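Local coordinates for protein fluoride-specific ion channel FluC (Bordetella pertussis, PDB 5NKQ) that forms a fluoride-specific, dual-topology channel in the bacterial inner membrane, lowering cellular fluoride and so its toxicity, with a structural sodium ion at its centre, at residues Asp91-Arg95 and Gly96-Thr100. Residues are numbered along the deposited sequence; the frame is centred on the assembly and turned at random.
Sequences DMLCR and GVYAT. Unlike the reference sequence in segment 91-95: C94 (reference Glu).
V97 turns one methyl, CG2, back onto the helix end just before it. That carbon lies 3.2 Å from the carbonyl O of M92 and 4.0 Å from M92 CB. It also sits over the centre of one face of the R95 guanidinium, with CZ 4.0 Å away. In the R95 chain a bend at chi3 (53°) turns the guanidinium so that one flat face lies against the methyl; outside this turn, NH2 makes a salt bridge to an acidic side chain on the chain of a different protein in the assembly. Around the turn, L93 and Y98 meet at roughly a right angle, L93 CD2 coming obliquely to CD1 of the ring at 3.9 Å. One ring face of Y98 also rests on the G96 backbone, whose carbonyl carbon lies toward the rim. Underneath these side chains is a Schellman motif that closes helix 83-95. G96 takes a positive phi (97°), and its N donates to L93 O at 3.1 Å, from above the carbonyl plane rather than along a lone pair. A weak second bond runs from G96 N to M92 O, and V97 N adds another weak one to that same oxygen. G96 and V97 make up the link between the two transmembrane helices, V97 being the centre of an inverse gamma turn and the N-cap of helix 98-126. M92 runs out toward that next helix, its chain extended beyond CG, and brings SD to 3.9 Å from T100 CG2. Farther out, M92 packs against P36, A101 and Y104, the last a fluoride-binding residue, while T100 leans on W35 and L93 touches A101.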
loop_
_atom_site.group_PDB
_atom_site.type_symbol
_atom_site.label_atom_id
_atom_site.label_comp_id
_atom_site.label_asym_id
_atom_site.label_seq_id
_atom_site.Cartn_x
_atom_site.Cartn_y
_atom_site.Cartn_z
ATOM N N ASP A 91 0.742 15.230 -2.119
ATOM C CA ASP A 91 1.648 16.308 -2.508
ATOM C C ASP A 91 1.383 16.774 -3.934
ATOM O O ASP A 91 1.598 17.951 -4.248
ATOM C CB ASP A 91 3.103 15.866 -2.359
ATOM C CG ASP A 91 4.077 17.022 -2.510
ATOM O OD1 ASP A 91 4.197 17.824 -1.559
ATOM O OD2 ASP A 91 4.714 17.137 -3.579
ATOM N N MET A 92 0.926 15.876 -4.808
ATOM C CA MET A 92 0.530 16.297 -6.146
ATOM C C MET A 92 -0.727 17.156 -6.108
ATOM O O MET A 92 -0.866 18.086 -6.911
ATOM C CB MET A 92 0.310 15.078 -7.044
ATOM C CG MET A 92 1.548 14.225 -7.268
ATOM S SD MET A 92 1.206 12.774 -8.284
ATOM C CE MET A 92 2.811 11.984 -8.309
ATOM N N LEU A 93 -1.643 16.869 -5.181
ATOM C CA LEU A 93 -2.893 17.620 -5.115
ATOM C C LEU A 93 -2.662 19.049 -4.640
ATOM O O LEU A 93 -3.259 19.989 -5.176
ATOM C CB LEU A 93 -3.888 16.902 -4.202
ATOM C CG LEU A 93 -4.418 15.561 -4.712
ATOM C CD1 LEU A 93 -5.286 14.893 -3.660
ATOM C CD2 LEU A 93 -5.194 15.753 -6.006
ATOM N N CYS A 94 -1.803 19.235 -3.635
ATOM C CA CYS A 94 -1.527 20.581 -3.148
ATOM C C CYS A 94 -0.706 21.395 -4.140
ATOM O O CYS A 94 -0.696 22.627 -4.052
ATOM C CB CYS A 94 -0.814 20.523 -1.795
ATOM S SG CYS A 94 0.818 19.762 -1.832
ATOM N N ARG A 95 -0.018 20.738 -5.076
ATOM C CA ARG A 95 0.668 21.448 -6.148
ATOM C C ARG A 95 -0.283 21.918 -7.240
ATOM O O ARG A 95 0.069 22.828 -7.999
ATOM C CB ARG A 95 1.747 20.559 -6.771
ATOM C CG ARG A 95 3.006 20.416 -5.940
ATOM C CD ARG A 95 3.863 19.280 -6.473
ATOM N NE ARG A 95 4.131 19.419 -7.900
ATOM C CZ ARG A 95 4.415 18.401 -8.707
ATOM N NH1 ARG A 95 4.457 17.165 -8.226
ATOM N NH2 ARG A 95 4.647 18.615 -9.995
ATOM N N GLY A 96 -1.467 21.320 -7.340
ATOM C CA GLY A 96 -2.435 21.684 -8.351
ATOM C C GLY A 96 -2.432 20.821 -9.593
ATOM O O GLY A 96 -3.243 21.064 -10.495
ATOM N N VAL A 97 -1.548 19.826 -9.676
ATOM C CA VAL A 97 -1.505 18.936 -10.830
ATOM C C VAL A 97 -2.505 17.804 -10.624
ATOM O O VAL A 97 -2.123 16.653 -10.385
ATOM C CB VAL A 97 -0.080 18.401 -11.072
ATOM C CG1 VAL A 97 0.758 19.447 -11.791
ATOM C CG2 VAL A 97 0.585 18.013 -9.757
ATOM N N TYR A 98 -3.796 18.129 -10.724
ATOM C CA TYR A 98 -4.836 17.138 -10.458
ATOM C C TYR A 98 -4.818 16.017 -11.490
ATOM O O TYR A 98 -5.092 14.858 -11.157
ATOM C CB TYR A 98 -6.207 17.815 -10.427
ATOM C CG TYR A 98 -6.297 18.965 -9.450
ATOM C CD1 TYR A 98 -6.480 18.737 -8.093
ATOM C CD2 TYR A 98 -6.205 20.281 -9.888
ATOM C CE1 TYR A 98 -6.563 19.786 -7.196
ATOM C CE2 TYR A 98 -6.288 21.336 -8.999
ATOM C CZ TYR A 98 -6.467 21.083 -7.655
ATOM O OH TYR A 98 -6.550 22.131 -6.766
ATOM N N ALA A 99 -4.500 16.340 -12.747
ATOM C CA ALA A 99 -4.430 15.306 -13.773
ATOM C C ALA A 99 -3.267 14.354 -13.531
ATOM O O ALA A 99 -3.366 13.163 -13.844
ATOM C CB ALA A 99 -4.315 15.944 -15.158
ATOM N N THR A 100 -2.162 14.857 -12.975
ATOM C CA THR A 100 -1.035 13.989 -12.652
ATOM C C THR A 100 -1.348 13.108 -11.448
ATOM O O THR A 100 -0.981 11.927 -11.422
ATOM C CB THR A 100 0.217 14.830 -12.396
ATOM O OG1 THR A 100 0.527 15.595 -13.567
ATOM C CG2 THR A 100 1.402 13.942 -12.049
#